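Local coordinates for putative O-GlcNAcase nagJ (Clostridium perfringens, PDB 6PV5), which probably acts as a hexosaminidase of glycoside hydrolase family 84, this chain holding the catalytic region of a longer protein, at residues F156-S161 / G213-N218; L401-V407 / G433-M439. All coordinates share one frame; numbering follows the deposited sequence.

Contact 1: residues F156-S161 / G213-N218; sequences FYGVKS and GEYKMN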
ATOM      1  N   PHE A 156      -7.647 -11.902  15.080  1.00 50.70           N
ATOM      2  CA  PHE A 156      -8.110 -11.724  13.711  1.00 54.59           C
ATOM      3  C   PHE A 156      -6.969 -11.956  12.711  1.00 53.54           C
ATOM      4  O   PHE A 156      -7.137 -12.718  11.760  1.00 57.46           O
ATOM      5  CB  PHE A 156      -8.775 -10.354  13.587  1.00 54.61           C
ATOM      6  CG  PHE A 156      -9.479 -10.066  12.286  1.00 58.64           C
ATOM      7  CD1 PHE A 156     -10.824 -10.364  12.126  1.00 60.30           C
ATOM      8  CD2 PHE A 156      -8.811  -9.445  11.239  1.00 55.20           C
ATOM      9  CE1 PHE A 156     -11.481 -10.073  10.937  1.00 62.57           C
ATOM     10  CE2 PHE A 156      -9.472  -9.147  10.058  1.00 56.29           C
ATOM     11  CZ  PHE A 156     -10.803  -9.461   9.906  1.00 60.36           C
ATOM     12  N   TYR A 157      -5.799 -11.347  12.958  1.00 47.95           N
ATOM     13  CA  TYR A 157      -4.643 -11.499  12.084  1.00 46.90           C
ATOM     14  C   TYR A 157      -4.083 -12.915  12.157  1.00 45.54           C
ATOM     15  O   TYR A 157      -3.503 -13.405  11.192  1.00 43.39           O
ATOM     16  CB  TYR A 157      -3.527 -10.499  12.409  1.00 41.09           C
ATOM     17  CG  TYR A 157      -3.856  -9.058  12.108  1.00 40.88           C
ATOM     18  CD1 TYR A 157      -4.839  -8.724  11.186  1.00 38.03           C
ATOM     19  CD2 TYR A 157      -3.188  -8.027  12.748  1.00 35.86           C
ATOM     20  CE1 TYR A 157      -5.173  -7.406  10.929  1.00 37.12           C
ATOM     21  CE2 TYR A 157      -3.481  -6.703  12.468  1.00 37.47           C
ATOM     22  CZ  TYR A 157      -4.477  -6.390  11.561  1.00 38.51           C
ATOM     23  OH  TYR A 157      -4.789  -5.085  11.318  1.00 37.53           O
ATOM     24  N   GLY A 158      -4.221 -13.552  13.324  1.00 51.64           N
ATOM     25  CA  GLY A 158      -3.808 -14.938  13.483  1.00 48.17           C
ATOM     26  C   GLY A 158      -4.580 -15.839  12.526  1.00 48.86           C
ATOM     27  O   GLY A 158      -4.000 -16.732  11.909  1.00 52.78           O
ATOM     28  N   VAL A 159      -5.885 -15.567  12.398  1.00 46.35           N
ATOM     29  CA  VAL A 159      -6.764 -16.344  11.538  1.00 52.43           C
ATOM     30  C   VAL A 159      -6.476 -16.038  10.065  1.00 52.89           C
ATOM     31  O   VAL A 159      -6.536 -16.932   9.221  1.00 52.20           O
ATOM     32  CB  VAL A 159      -8.247 -16.103  11.879  1.00 49.99           C
ATOM     33  CG1 VAL A 159      -9.161 -16.870  10.939  1.00 51.31           C
ATOM     34  CG2 VAL A 159      -8.566 -16.436  13.329  1.00 50.28           C
ATOM     35  N   LYS A 160      -6.195 -14.762   9.757  1.00 57.33           N
ATOM     36  CA  LYS A 160      -5.823 -14.360   8.405  1.00 51.15           C
ATOM     37  C   LYS A 160      -4.569 -15.117   7.982  1.00 49.50           C
ATOM     38  O   LYS A 160      -4.463 -15.544   6.837  1.00 55.51           O
ATOM     39  CB  LYS A 160      -5.603 -12.845   8.311  1.00 48.09           C
ATOM     40  CG  LYS A 160      -6.861 -11.996   8.405  1.00 42.59           C
ATOM     41  CD  LYS A 160      -7.816 -12.276   7.270  1.00 43.99           C
ATOM     42  CE  LYS A 160      -9.029 -11.380   7.292  1.00 40.12           C
ATOM     43  NZ  LYS A 160      -9.801 -11.509   6.032  1.00 45.27           N
ATOM     44  N   SER A 161      -3.629 -15.301   8.918  1.00 48.52           N
ATOM     45  CA  SER A 161      -2.430 -16.063   8.613  1.00 48.63           C
ATOM     46  C   SER A 161      -2.768 -17.544   8.482  1.00 53.67           C
ATOM     47  O   SER A 161      -2.160 -18.238   7.665  1.00 53.72           O
ATOM     48  CB  SER A 161      -1.339 -15.841   9.620  1.00 49.34           C
ATOM     49  OG  SER A 161      -0.815 -14.529   9.511  1.00 51.22           O
ATOM     50  N   GLY A 213      -7.767  -5.722   5.429  1.00 35.42           N
ATOM     51  CA  GLY A 213      -7.899  -6.695   6.505  1.00 33.12           C
ATOM     52  C   GLY A 213      -7.242  -8.021   6.154  1.00 38.93           C
ATOM     53  O   GLY A 213      -6.638  -8.675   7.008  1.00 42.70           O
ATOM     54  N   GLU A 214      -7.343  -8.390   4.875  1.00 38.61           N
ATOM     55  CA  GLU A 214      -6.722  -9.605   4.387  1.00 40.45           C
ATOM     56  C   GLU A 214      -5.206  -9.570   4.593  1.00 39.16           C
ATOM     57  O   GLU A 214      -4.590 -10.609   4.843  1.00 36.11           O
ATOM     58  CB  GLU A 214      -7.100  -9.818   2.921  1.00 46.01           C
ATOM     59  CG  GLU A 214      -6.789 -11.223   2.433  1.00 56.42           C
ATOM     60  CD  GLU A 214      -7.790 -12.302   2.820  1.00 65.90           C
ATOM     61  OE1 GLU A 214      -7.745 -13.394   2.202  1.00 76.81           O
ATOM     62  OE2 GLU A 214      -8.616 -12.059   3.729  1.00 62.69           O
ATOM     63  N   TYR A 215      -4.615  -8.369   4.503  1.00 35.95           N
ATOM     64  CA  TYR A 215      -3.165  -8.256   4.473  1.00 37.21           C
ATOM     65  C   TYR A 215      -2.645  -7.423   5.647  1.00 38.29           C
ATOM     66  O   TYR A 215      -1.498  -6.969   5.632  1.00 33.89           O
ATOM     67  CB  TYR A 215      -2.710  -7.818   3.076  1.00 34.16           C
ATOM     68  CG  TYR A 215      -3.024  -8.892   2.066  1.00 35.31           C
ATOM     69  CD1 TYR A 215      -2.261 -10.042   2.030  1.00 31.98           C
ATOM     70  CD2 TYR A 215      -4.120  -8.799   1.218  1.00 32.67           C
ATOM     71  CE1 TYR A 215      -2.538 -11.061   1.137  1.00 36.28           C
ATOM     72  CE2 TYR A 215      -4.421  -9.821   0.327  1.00 36.14           C
ATOM     73  CZ  TYR A 215      -3.625 -10.955   0.292  1.00 34.90           C
ATOM     74  OH  TYR A 215      -3.870 -11.995  -0.549  1.00 37.09           O
ATOM     75  N   LYS A 216      -3.515  -7.238   6.650  1.00 38.85           N
ATOM     76  CA  LYS A 216      -3.154  -6.746   7.972  1.00 36.92           C
ATOM     77  C   LYS A 216      -2.798  -5.261   7.921  1.00 38.63           C
ATOM     78  O   LYS A 216      -2.013  -4.795   8.744  1.00 40.39           O
ATOM     79  CB  LYS A 216      -2.038  -7.586   8.606  1.00 35.90           C
ATOM     80  CG  LYS A 216      -2.299  -9.088   8.700  1.00 37.19           C
ATOM     81  CD  LYS A 216      -1.197  -9.836   9.391  1.00 42.81           C
ATOM     82  CE  LYS A 216      -1.441 -11.329   9.456  1.00 47.02           C
ATOM     83  NZ  LYS A 216      -0.774 -12.055   8.347  1.00 46.54           N
ATOM     84  N   MET A 217      -3.405  -4.519   6.986  1.00 34.40           N
ATOM     85  CA  MET A 217      -3.377  -3.066   7.059  1.00 38.28           C
ATOM     86  C   MET A 217      -4.566  -2.615   7.897  1.00 38.84           C
ATOM     87  O   MET A 217      -5.682  -3.048   7.655  1.00 37.37           O
ATOM     88  CB  MET A 217      -3.488  -2.414   5.681  1.00 36.64           C
ATOM     89  CG  MET A 217      -2.488  -2.965   4.672  1.00 41.76           C
ATOM     90  SD  MET A 217      -2.408  -1.932   3.169  1.00 44.13           S
ATOM     91  CE  MET A 217      -1.399  -0.572   3.758  1.00 39.74           C
ATOM     92  N   ASN A 218      -4.329  -1.678   8.822  1.00 39.05           N
ATOM     93  CA  ASN A 218      -5.247  -1.490   9.931  1.00 36.06           C
ATOM     94  C   ASN A 218      -5.931  -0.136   9.843  1.00 34.84           C
ATOM     95  O   ASN A 218      -6.605   0.244  10.785  1.00 37.49           O
ATOM     96  CB  ASN A 218      -4.554  -1.707  11.286  1.00 38.49           C
ATOM     97  CG  ASN A 218      -3.473  -0.691  11.619  1.00 41.24           C
ATOM     98  OD1 ASN A 218      -3.168   0.205  10.828  1.00 37.63           O
ATOM     99  ND2 ASN A 218      -2.893  -0.807  12.806  1.00 39.63           N
TER
HETATM  100  O   HOH W   1      -6.605  -4.932   9.375  1.00 46.91           O
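Y157 lies with one ring face against the aliphatic chain of K216, and this CH-pi contact forms the densely packed half of an interface between two domains: helix 152-163 of the N-terminal domain meets the end of helix 202-214 and the loop that leads into the second strand of the catalytic (beta/alpha)8 barrel. K216 CB sits over the centre of the Y157 ring, 3.9 Å from the centroid and 9° off the normal, while CG comes to 3.6 Å from Y157 CD1. The two side chains run past each other in opposite directions, so the lysine's tail travels back toward the helix that the tyrosine leaves. A turn at chi4 (96°) swings K216 NZ onto S161 OG at 2.7 Å; the same hydroxyl also bonds Y132 OH. At the other end of the ring, Y157 OH touches N218 CB at 3.4 Å and reaches M217 O through a water lying in the ring plane. The ring of W457, from helix 446-457, also meets Y157, with the planes about perpendicular.

The looser side is around E214, which is partly exposed. K160 bends at chi2 (-62°), its CG passing 3.6 Å from G213 O, and crosses the glutamate at about a right angle. E214 starts away from the helix, and its own bend at chi2 brings the carboxylate back, giving one salt bridge at the partly exposed end of the contact, whereas the ring side packs over a broad apolar surface. There K160 NZ meets E214 OE2 at 2.6 Å, nearly in line with the CD-OE2 bond.

Contact 2: residues L401-V407 / G433-M439; sequences LWWNYPV and GFIVNPM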
ATOM      1  N   LEU A 401       4.608   8.494   8.016  1.00 24.81           N
ATOM      2  CA  LEU A 401       5.026   8.789   6.654  1.00 24.36           C
ATOM      3  C   LEU A 401       3.840   8.659   5.688  1.00 23.62           C
ATOM      4  O   LEU A 401       3.273   7.582   5.542  1.00 26.59           O
ATOM      5  CB  LEU A 401       6.185   7.865   6.272  1.00 22.29           C
ATOM      6  CG  LEU A 401       6.663   7.981   4.815  1.00 25.10           C
ATOM      7  CD1 LEU A 401       7.194   9.384   4.471  1.00 21.80           C
ATOM      8  CD2 LEU A 401       7.711   6.915   4.505  1.00 23.05           C
ATOM      9  N   TRP A 402       3.447   9.777   5.076  1.00 20.61           N
ATOM     10  CA  TRP A 402       2.486   9.782   3.997  1.00 23.21           C
ATOM     11  C   TRP A 402       3.265   9.532   2.701  1.00 26.27           C
ATOM     12  O   TRP A 402       4.040  10.372   2.249  1.00 23.79           O
ATOM     13  CB  TRP A 402       1.766  11.127   3.999  1.00 24.71           C
ATOM     14  CG  TRP A 402       0.848  11.365   2.841  1.00 29.96           C
ATOM     15  CD1 TRP A 402       1.153  11.274   1.511  1.00 32.74           C
ATOM     16  CD2 TRP A 402      -0.521  11.803   2.906  1.00 31.35           C
ATOM     17  NE1 TRP A 402       0.069  11.610   0.747  1.00 31.21           N
ATOM     18  CE2 TRP A 402      -0.973  11.943   1.571  1.00 32.54           C
ATOM     19  CE3 TRP A 402      -1.406  12.083   3.958  1.00 31.23           C
ATOM     20  CZ2 TRP A 402      -2.272  12.351   1.258  1.00 30.42           C
ATOM     21  CZ3 TRP A 402      -2.681  12.509   3.643  1.00 34.06           C
ATOM     22  CH2 TRP A 402      -3.103  12.644   2.316  1.00 31.79           C
ATOM     23  N   TRP A 403       3.128   8.324   2.165  1.00 25.00           N
ATOM     24  CA  TRP A 403       3.995   7.921   1.068  1.00 26.00           C
ATOM     25  C   TRP A 403       3.275   8.071  -0.269  1.00 23.70           C
ATOM     26  O   TRP A 403       2.304   7.356  -0.533  1.00 23.90           O
ATOM     27  CB  TRP A 403       4.510   6.505   1.292  1.00 21.26           C
ATOM     28  CG  TRP A 403       5.524   6.141   0.261  1.00 25.82           C
ATOM     29  CD1 TRP A 403       5.464   5.093  -0.611  1.00 26.04           C
ATOM     30  CD2 TRP A 403       6.723   6.870  -0.051  1.00 25.18           C
ATOM     31  NE1 TRP A 403       6.567   5.101  -1.417  1.00 27.81           N
ATOM     32  CE2 TRP A 403       7.341   6.192  -1.118  1.00 26.18           C
ATOM     33  CE3 TRP A 403       7.315   8.035   0.455  1.00 25.91           C
ATOM     34  CZ2 TRP A 403       8.533   6.635  -1.691  1.00 26.66           C
ATOM     35  CZ3 TRP A 403       8.504   8.463  -0.097  1.00 26.67           C
ATOM     36  CH2 TRP A 403       9.088   7.779  -1.166  1.00 26.83           C
ATOM     37  N   ASN A 404       3.777   8.990  -1.093  1.00 23.62           N
ATOM     38  CA  ASN A 404       3.124   9.366  -2.342  1.00 24.54           C
ATOM     39  C   ASN A 404       3.520   8.416  -3.482  1.00 25.24           C
ATOM     40  O   ASN A 404       4.127   8.815  -4.480  1.00 26.70           O
ATOM     41  CB  ASN A 404       3.408  10.829  -2.698  1.00 23.15           C
ATOM     42  CG  ASN A 404       2.423  11.769  -2.033  1.00 24.89           C
ATOM     43  OD1 ASN A 404       1.236  11.463  -1.957  1.00 25.20           O
ATOM     44  ND2 ASN A 404       2.905  12.887  -1.518  1.00 24.32           N
ATOM     45  N   TYR A 405       3.133   7.156  -3.339  1.00 24.90           N
ATOM     46  CA  TYR A 405       3.262   6.143  -4.377  1.00 24.09           C
ATOM     47  C   TYR A 405       2.379   4.979  -3.934  1.00 25.45           C
ATOM     48  O   TYR A 405       2.391   4.637  -2.744  1.00 26.93           O
ATOM     49  CB  TYR A 405       4.732   5.718  -4.456  1.00 21.44           C
ATOM     50  CG  TYR A 405       5.053   4.732  -5.542  1.00 22.39           C
ATOM     51  CD1 TYR A 405       5.535   5.170  -6.771  1.00 23.40           C
ATOM     52  CD2 TYR A 405       4.833   3.379  -5.367  1.00 20.34           C
ATOM     53  CE1 TYR A 405       5.832   4.274  -7.788  1.00 25.05           C
ATOM     54  CE2 TYR A 405       5.133   2.474  -6.369  1.00 23.32           C
ATOM     55  CZ  TYR A 405       5.633   2.920  -7.586  1.00 24.51           C
ATOM     56  OH  TYR A 405       5.907   2.031  -8.590  1.00 26.66           O
ATOM     57  N   PRO A 406       1.581   4.321  -4.815  1.00 26.01           N
ATOM     58  CA  PRO A 406       1.595   4.537  -6.270  1.00 23.76           C
ATOM     59  C   PRO A 406       0.881   5.726  -6.904  1.00 23.89           C
ATOM     60  O   PRO A 406       0.835   5.826  -8.137  1.00 21.06           O
ATOM     61  CB  PRO A 406       0.938   3.243  -6.793  1.00 23.32           C
ATOM     62  CG  PRO A 406      -0.057   2.868  -5.714  1.00 23.49           C
ATOM     63  CD  PRO A 406       0.687   3.222  -4.429  1.00 23.69           C
ATOM     64  N   VAL A 407       0.387   6.669  -6.085  1.00 22.95           N
ATOM     65  CA  VAL A 407      -0.381   7.781  -6.619  1.00 21.58           C
ATOM     66  C   VAL A 407       0.268   8.318  -7.895  1.00 24.56           C
ATOM     67  O   VAL A 407       1.444   8.691  -7.892  1.00 24.29           O
ATOM     68  CB  VAL A 407      -0.585   8.913  -5.594  1.00 22.77           C
ATOM     69  CG1 VAL A 407       0.738   9.478  -5.088  1.00 22.09           C
ATOM     70  CG2 VAL A 407      -1.437  10.039  -6.168  1.00 22.75           C
ATOM     71  N   GLY A 433       3.969   5.395  11.769  1.00 31.03           N
ATOM     72  CA  GLY A 433       2.898   5.157  10.811  1.00 33.58           C
ATOM     73  C   GLY A 433       3.399   5.160   9.367  1.00 29.63           C
ATOM     74  O   GLY A 433       4.229   5.986   8.991  1.00 26.56           O
ATOM     75  N   PHE A 434       2.874   4.221   8.581  1.00 28.58           N
ATOM     76  CA  PHE A 434       3.122   4.175   7.151  1.00 29.96           C
ATOM     77  C   PHE A 434       1.794   4.251   6.380  1.00 31.32           C
ATOM     78  O   PHE A 434       0.898   3.440   6.581  1.00 33.80           O
ATOM     79  CB  PHE A 434       3.966   2.948   6.813  1.00 28.62           C
ATOM     80  CG  PHE A 434       4.255   2.831   5.339  1.00 30.09           C
ATOM     81  CD1 PHE A 434       4.992   3.809   4.687  1.00 28.03           C
ATOM     82  CD2 PHE A 434       3.791   1.748   4.607  1.00 29.26           C
ATOM     83  CE1 PHE A 434       5.255   3.712   3.329  1.00 32.14           C
ATOM     84  CE2 PHE A 434       4.038   1.664   3.241  1.00 30.33           C
ATOM     85  CZ  PHE A 434       4.769   2.645   2.605  1.00 30.73           C
ATOM     86  N   ILE A 435       1.667   5.264   5.521  1.00 31.38           N
ATOM     87  CA  ILE A 435       0.424   5.565   4.831  1.00 30.16           C
ATOM     88  C   ILE A 435       0.680   5.638   3.325  1.00 29.07           C
ATOM     89  O   ILE A 435       1.480   6.452   2.860  1.00 29.41           O
ATOM     90  CB  ILE A 435      -0.149   6.893   5.351  1.00 31.52           C
ATOM     91  CG1 ILE A 435      -0.316   6.878   6.874  1.00 34.86           C
ATOM     92  CG2 ILE A 435      -1.446   7.246   4.641  1.00 32.97           C
ATOM     93  CD1 ILE A 435      -0.010   8.214   7.501  1.00 40.70           C
ATOM     94  N   VAL A 436      -0.014   4.778   2.575  1.00 28.26           N
ATOM     95  CA  VAL A 436       0.098   4.716   1.121  1.00 28.96           C
ATOM     96  C   VAL A 436      -0.970   5.589   0.479  1.00 27.57           C
ATOM     97  O   VAL A 436      -2.143   5.490   0.829  1.00 27.93           O
ATOM     98  CB  VAL A 436      -0.052   3.277   0.621  1.00 31.27           C
ATOM     99  CG1 VAL A 436      -0.063   3.227  -0.908  1.00 30.76           C
ATOM    100  CG2 VAL A 436       1.035   2.398   1.207  1.00 30.01           C
ATOM    101  N   ASN A 437      -0.530   6.491  -0.400  1.00 23.96           N
ATOM    102  CA  ASN A 437      -1.422   7.268  -1.240  1.00 23.58           C
ATOM    103  C   ASN A 437      -1.485   6.583  -2.611  1.00 25.80           C
ATOM    104  O   ASN A 437      -0.480   6.502  -3.315  1.00 23.38           O
ATOM    105  CB  ASN A 437      -0.959   8.719  -1.358  1.00 21.49           C
ATOM    106  CG  ASN A 437      -2.024   9.646  -1.911  1.00 24.34           C
ATOM    107  OD1 ASN A 437      -3.198   9.283  -1.965  1.00 26.02           O
ATOM    108  ND2 ASN A 437      -1.629  10.830  -2.345  1.00 23.11           N
ATOM    109  N   PRO A 438      -2.634   5.980  -2.982  1.00 25.93           N
ATOM    110  CA  PRO A 438      -2.715   5.155  -4.191  1.00 24.73           C
ATOM    111  C   PRO A 438      -3.166   6.002  -5.378  1.00 24.21           C
ATOM    112  O   PRO A 438      -3.348   7.215  -5.258  1.00 25.06           O
ATOM    113  CB  PRO A 438      -3.774   4.115  -3.763  1.00 26.32           C
ATOM    114  CG  PRO A 438      -4.762   4.959  -2.935  1.00 25.50           C
ATOM    115  CD  PRO A 438      -3.894   5.971  -2.208  1.00 24.49           C
ATOM    116  N   MET A 439      -3.338   5.340  -6.529  1.00 26.82           N
ATOM    117  CA  MET A 439      -3.845   5.958  -7.744  1.00 26.01           C
ATOM    118  C   MET A 439      -5.371   6.024  -7.681  1.00 27.01           C
ATOM    119  O   MET A 439      -5.998   5.195  -7.014  1.00 24.37           O
ATOM    120  CB  MET A 439      -3.479   5.090  -8.959  1.00 25.17           C
ATOM    121  CG  MET A 439      -1.984   5.047  -9.251  1.00 26.37           C
ATOM    122  SD  MET A 439      -1.607   4.141 -10.789  1.00 27.56           S
ATOM    123  CE  MET A 439      -1.841   2.468 -10.214  1.00 21.23           C
TER
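W403 CB presses against F434 CE1 at 3.5 Å, a bump on one face of the last two strands, 399-403 and 431-436, of the catalytic (beta/alpha)8 barrel. They run parallel, in register from L401-F434 to W403-V436. The F434 ring fills the space beside L401, whose CD2 meets its edge, and reaches under the start of the W403 side chain; the indole itself leads away toward P379, its five-membered ring inclined at 34° to F434.

Beyond the strands the chains stay together. The peptide before P406 is cis, and its ring lies across V436, CD 3.6 Å from V436 CG1, while CG rests on P438 CA. V407 fits the next hollow, with CB 3.3 Å from P438 O and its N bonded to N437 O.

The N437 carboxamide lies against the edge of the W402 indole and alongside the N404 amide. With its CG anti to the backbone N (chi1 -165°), ND2 gives N404 OD1 an almost straight 3.0 Å bond, with OD1 in the amide plane of N437 and the donor nearly along the N404 C=O axis. W402 NE1 reaches the same oxygen at 2.9 Å from above the N404 carboxamide plane. Two donors thus hold N404 OD1, while N404 ND2 bonds V377 O, which fixes the amide's flip and ties down the indole of W402, whose side chain is about 8 Å from that of D305, the predicted proton donor.

Overall arrangement
From the N terminus, the chain builds the mixed-sheet domain and passes through helix 152-163, which supplies the first side of contact 1. It then finishes that domain, lays down the first barrel strand, 188-192, and returns along helix 202-214, so contact 1 closes a loop of 51 residues spanning both domains. Five further barrel strands follow before contact 2 opens on the seventh, and it closes on the eighth after 25 residues. The loops are in series, neither nesting nor crossing. Contact 1 joins domain to barrel, contact 2 joins barrel strands; their centres are 20 Å apart, and strand 188-192 and helix 446-457 touch both.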